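PDB 3U64: protein TP_0956 from Treponema pallidum subsp. pallidum, which probably serves as the T-component of a TRAP transporter, as a helical lipoprotein of the tetratricopeptide-repeat class that assembles from three copies. Local coordinates for residues R33-E38 / Q46-V51; K53-L58 / G73-M78. All coordinates share one frame; numbering follows the deposited sequence.

Overall arrangement
Both interactions use helix 41-61, and they follow one another along the chain with centres about 12 Å apart. Interaction 1 docks the short helix 33-36 on the N-terminal half of that helix; interaction 2 pairs its later part with the antiparallel helix 66-89. They meet where V51 of the first packs against L75 of the second. Both are largely buried, with partly exposed residues in each (L48; Y55 and L75). Their chemistry differs: 33-38 / 46-51 is mainly apolar packing round one phenyl ring, without a hydrogen bond between the segments, whereas 53-58 / 73-78 adds a tyrosine-glutamate-lysine cluster. The two regions also meet across the subunit interface, where K53 of one copy forms a salt bridge with E38 of another.

Interaction 1 (R33-E38 / Q46-V51); sequences RVFTEE and QSLPLV
F35 dominates this contact, carrying its ring from the short helix 33-36 onto S47, L48 and V51 of helix 41-61, at the N-terminal end of an all-helical fold related to the tetratricopeptide repeats. The ring leaves its backbone with CG anti to the carbonyl carbon (chi1 -65°), which directs it across to the longer helix. L48 CD2 approaches the ring obliquely, 3.9 Å from F35 CD1, and the two side chains run past each other in opposite directions. One turn further along, V51 CG2 lies 4.2 Å from F35 CZ. No hydrogen bond links the two segments; the 148 Å² buried between them comes mainly from the F35 ring and the side chains it meets. The packing continues outward: F31 meets F35 edge-to-face, while L48 also touches Y79 and F83 of helix 66-89. Just beyond the short helix, E38 forms salt bridges with K53 and R112 of a second subunit, which places this region at the trimer interface. Of the atoms of 46-51, S47 OG comes closest to the ring. Its hydroxyl is hydrogen-bonded to L43 O within its own helix, and S47 OG sits close to the ring plane at the edge, 3.4 Å from F35 CE1.

Interaction 2 (K53-L58 / G73-M78); sequences KVYEAL and GRLYIM
Y76 reaches across from helix 66-89 to E56 on helix 41-61, two successive helices that form an antiparallel helical hairpin. The short segments approach to 10.2 Å between axes and run at 150° to one another. On the buried, tightly packed side, Y76 OH donates to E56 OE1. The modelled separation of Y76 OH and E56 OE1, 2.4 Å, is very short, and its exact value is doubtful. Because E56 extends from a CG anti to its backbone N (chi1 -158°), its carboxylate arrives at the hydroxyl edge of the ring, with carboxylate and ring planes 73° apart. K53 NZ forms a salt bridge with the same E56 OE1, at 2.7 Å, coming from above the carboxylate plane; the lysine's strongest partner, however, is E38 of the third subunit. E56 OE2, in turn, is hydrogen-bonded to Y116 OH, so the buried acid has partners at both oxygens. The other side is partly exposed and, between these segments, is held by a single methyl contact without a hydrogen bond. There L75 CD2 lies over one face of the Y55 ring, offset toward its rim, in a CH-pi contact 4.2 Å from the centroid; the two side chains cross at about a right angle. Around the hairpin, helix 96-124 covers Y76 through L109 and supplies Y116, while W157 of helix 152-166 packs against R74, I77 and M78.

Interaction 1 (R33-E38 / Q46-V51)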
# COMPACT_ATOMS: atom_id res chain seq x y z
N ARG A 33 10.21 10.83 -12.03
CA ARG A 33 9.27 11.78 -12.63
C ARG A 33 7.80 11.44 -12.33
O ARG A 33 6.99 12.32 -12.03
CB ARG A 33 9.50 11.84 -14.14
CG ARG A 33 8.72 12.93 -14.87
CD ARG A 33 8.82 12.73 -16.38
NE ARG A 33 8.04 13.71 -17.14
CZ ARG A 33 7.74 13.57 -18.43
NH1 ARG A 33 8.14 12.50 -19.11
NH2 ARG A 33 7.03 14.51 -19.05
N VAL A 34 7.46 10.15 -12.38
CA VAL A 34 6.10 9.74 -12.08
C VAL A 34 5.71 9.96 -10.63
O VAL A 34 4.52 10.02 -10.32
CB VAL A 34 5.79 8.29 -12.53
CG1 VAL A 34 6.01 8.17 -14.03
CG2 VAL A 34 6.63 7.28 -11.78
N PHE A 35 6.70 10.11 -9.75
CA PHE A 35 6.42 10.45 -8.36
C PHE A 35 6.48 11.96 -8.15
O PHE A 35 5.56 12.53 -7.56
CB PHE A 35 7.33 9.70 -7.38
CG PHE A 35 7.11 8.21 -7.38
CD1 PHE A 35 6.18 7.63 -6.55
CD2 PHE A 35 7.82 7.40 -8.25
CE1 PHE A 35 5.95 6.26 -6.58
CE2 PHE A 35 7.60 6.02 -8.27
CZ PHE A 35 6.66 5.46 -7.44
N THR A 36 7.52 12.62 -8.66
CA THR A 36 7.74 14.04 -8.36
C THR A 36 6.78 14.99 -9.06
O THR A 36 6.60 16.14 -8.62
CB THR A 36 9.20 14.49 -8.67
OG1 THR A 36 9.48 14.35 -10.07
CG2 THR A 36 10.18 13.66 -7.87
N GLU A 37 6.15 14.53 -10.14
CA GLU A 37 5.16 15.36 -10.85
C GLU A 37 3.72 14.96 -10.52
O GLU A 37 2.76 15.46 -11.10
CB GLU A 37 5.42 15.33 -12.36
CG GLU A 37 6.86 15.73 -12.74
CD GLU A 37 7.39 16.91 -11.92
OE1 GLU A 37 6.64 17.89 -11.72
OE2 GLU A 37 8.56 16.85 -11.46
N GLU A 38 3.58 14.05 -9.57
CA GLU A 38 2.28 13.56 -9.14
C GLU A 38 1.51 14.69 -8.43
O GLU A 38 2.13 15.56 -7.80
CB GLU A 38 2.50 12.33 -8.24
CG GLU A 38 1.27 11.55 -7.83
CD GLU A 38 0.41 11.13 -8.99
OE1 GLU A 38 0.57 10.00 -9.47
OE2 GLU A 38 -0.43 11.93 -9.42
N GLN A 46 0.91 5.30 -0.99
CA GLN A 46 0.67 3.86 -1.01
C GLN A 46 1.69 3.08 -1.83
O GLN A 46 1.88 1.89 -1.62
CB GLN A 46 -0.74 3.55 -1.51
CG GLN A 46 -1.81 4.11 -0.60
CD GLN A 46 -3.20 3.68 -0.99
OE1 GLN A 46 -3.43 2.51 -1.30
NE2 GLN A 46 -4.14 4.61 -0.97
N SER A 47 2.35 3.75 -2.77
CA SER A 47 3.33 3.06 -3.61
C SER A 47 4.76 3.22 -3.12
O SER A 47 5.59 2.37 -3.40
CB SER A 47 3.19 3.47 -5.09
OG SER A 47 3.19 4.87 -5.24
N LEU A 48 5.05 4.26 -2.35
CA LEU A 48 6.43 4.50 -1.94
C LEU A 48 7.06 3.39 -1.04
O LEU A 48 8.24 3.06 -1.20
CB LEU A 48 6.60 5.90 -1.32
CG LEU A 48 6.86 7.02 -2.32
CD1 LEU A 48 7.17 8.33 -1.60
CD2 LEU A 48 8.02 6.64 -3.25
N PRO A 49 6.28 2.80 -0.12
CA PRO A 49 6.90 1.77 0.74
C PRO A 49 7.67 0.64 0.03
O PRO A 49 8.82 0.40 0.40
CB PRO A 49 5.71 1.23 1.55
CG PRO A 49 4.76 2.42 1.62
CD PRO A 49 4.88 3.06 0.26
N LEU A 50 7.08 -0.05 -0.95
CA LEU A 50 7.84 -1.13 -1.61
C LEU A 50 9.05 -0.57 -2.34
O LEU A 50 10.10 -1.20 -2.35
CB LEU A 50 6.97 -1.97 -2.55
CG LEU A 50 7.64 -3.17 -3.24
CD1 LEU A 50 8.42 -4.10 -2.27
CD2 LEU A 50 6.58 -3.96 -4.00
N VAL A 51 8.90 0.61 -2.93
CA VAL A 51 10.03 1.31 -3.54
C VAL A 51 11.19 1.51 -2.55
O VAL A 51 12.36 1.22 -2.86
CB VAL A 51 9.58 2.67 -4.09
CG1 VAL A 51 10.75 3.46 -4.62
CG2 VAL A 51 8.53 2.44 -5.19

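Interaction 2 (K53-L58 / G73-M78)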
# COMPACT_ATOMS: atom_id res chain seq x y z
N LYS A 53 11.72 -0.27 -0.01
CA LYS A 53 12.23 -1.59 0.28
C LYS A 53 13.14 -2.12 -0.83
O LYS A 53 14.19 -2.70 -0.55
CB LYS A 53 11.08 -2.54 0.60
CG LYS A 53 10.43 -2.26 1.96
CD LYS A 53 11.26 -2.90 3.05
CE LYS A 53 11.59 -1.93 4.15
NZ LYS A 53 12.80 -2.41 4.91
N VAL A 54 12.76 -1.89 -2.08
CA VAL A 54 13.60 -2.31 -3.20
C VAL A 54 14.94 -1.58 -3.23
O VAL A 54 15.99 -2.20 -3.40
CB VAL A 54 12.88 -2.17 -4.55
CG1 VAL A 54 13.86 -2.35 -5.69
CG2 VAL A 54 11.74 -3.20 -4.64
N TYR A 55 14.91 -0.26 -3.06
CA TYR A 55 16.17 0.48 -3.04
C TYR A 55 17.02 0.00 -1.89
O TYR A 55 18.24 -0.15 -2.01
CB TYR A 55 15.93 1.97 -2.89
CG TYR A 55 15.69 2.68 -4.21
CD1 TYR A 55 14.43 2.71 -4.79
CD2 TYR A 55 16.73 3.32 -4.86
CE1 TYR A 55 14.21 3.37 -6.00
CE2 TYR A 55 16.52 3.98 -6.07
CZ TYR A 55 15.26 4.00 -6.63
OH TYR A 55 15.06 4.66 -7.83
N GLU A 56 16.38 -0.22 -0.76
CA GLU A 56 17.09 -0.64 0.41
C GLU A 56 17.80 -1.95 0.12
O GLU A 56 18.96 -2.11 0.47
CB GLU A 56 16.12 -0.78 1.59
CG GLU A 56 16.77 -0.69 2.95
CD GLU A 56 15.72 -0.63 4.05
OE1 GLU A 56 14.52 -0.69 3.71
OE2 GLU A 56 16.07 -0.51 5.25
N ALA A 57 17.10 -2.89 -0.52
CA ALA A 57 17.70 -4.19 -0.84
C ALA A 57 18.85 -4.04 -1.85
O ALA A 57 19.90 -4.68 -1.72
CB ALA A 57 16.64 -5.17 -1.35
N LEU A 58 18.66 -3.20 -2.86
CA LEU A 58 19.72 -2.95 -3.83
C LEU A 58 20.95 -2.39 -3.13
O LEU A 58 22.07 -2.79 -3.42
CB LEU A 58 19.24 -1.97 -4.90
CG LEU A 58 18.24 -2.57 -5.87
CD1 LEU A 58 17.85 -1.58 -6.95
CD2 LEU A 58 18.84 -3.84 -6.48
N GLY A 73 18.87 6.69 1.19
CA GLY A 73 18.87 7.63 2.31
C GLY A 73 17.90 8.79 2.11
O GLY A 73 17.09 9.08 2.98
N ARG A 74 17.99 9.44 0.95
CA ARG A 74 17.14 10.57 0.62
C ARG A 74 15.67 10.15 0.66
O ARG A 74 14.81 10.87 1.17
CB ARG A 74 17.52 11.14 -0.77
CG ARG A 74 16.44 11.99 -1.45
CD ARG A 74 16.90 12.52 -2.82
NE ARG A 74 17.55 11.48 -3.62
CZ ARG A 74 18.62 11.68 -4.39
NH1 ARG A 74 19.18 12.89 -4.47
NH2 ARG A 74 19.15 10.67 -5.07
N LEU A 75 15.40 8.97 0.11
CA LEU A 75 14.04 8.44 0.03
C LEU A 75 13.40 8.27 1.41
O LEU A 75 12.24 8.66 1.62
CB LEU A 75 14.08 7.10 -0.68
CG LEU A 75 13.01 6.90 -1.73
CD1 LEU A 75 12.76 8.19 -2.49
CD2 LEU A 75 13.46 5.79 -2.66
N TYR A 76 14.13 7.65 2.34
CA TYR A 76 13.64 7.49 3.71
C TYR A 76 13.36 8.84 4.35
O TYR A 76 12.32 9.01 5.00
CB TYR A 76 14.61 6.67 4.56
CG TYR A 76 14.25 5.20 4.52
CD1 TYR A 76 14.94 4.32 3.70
CD2 TYR A 76 13.17 4.72 5.26
CE1 TYR A 76 14.59 2.98 3.64
CE2 TYR A 76 12.80 3.38 5.20
CZ TYR A 76 13.52 2.51 4.38
OH TYR A 76 13.17 1.18 4.30
N ILE A 77 14.25 9.81 4.15
CA ILE A 77 14.08 11.13 4.76
C ILE A 77 12.86 11.89 4.20
O ILE A 77 12.09 12.50 4.96
CB ILE A 77 15.36 12.00 4.63
CG1 ILE A 77 16.48 11.38 5.47
CG2 ILE A 77 15.09 13.43 5.10
CD1 ILE A 77 17.85 11.87 5.10
N MET A 78 12.66 11.81 2.88
CA MET A 78 11.51 12.46 2.25
C MET A 78 10.22 11.77 2.62
O MET A 78 9.22 12.43 2.93
CB MET A 78 11.67 12.47 0.73
CG MET A 78 13.00 13.07 0.31
SD MET A 78 13.12 13.27 -1.48
CE MET A 78 12.12 14.74 -1.69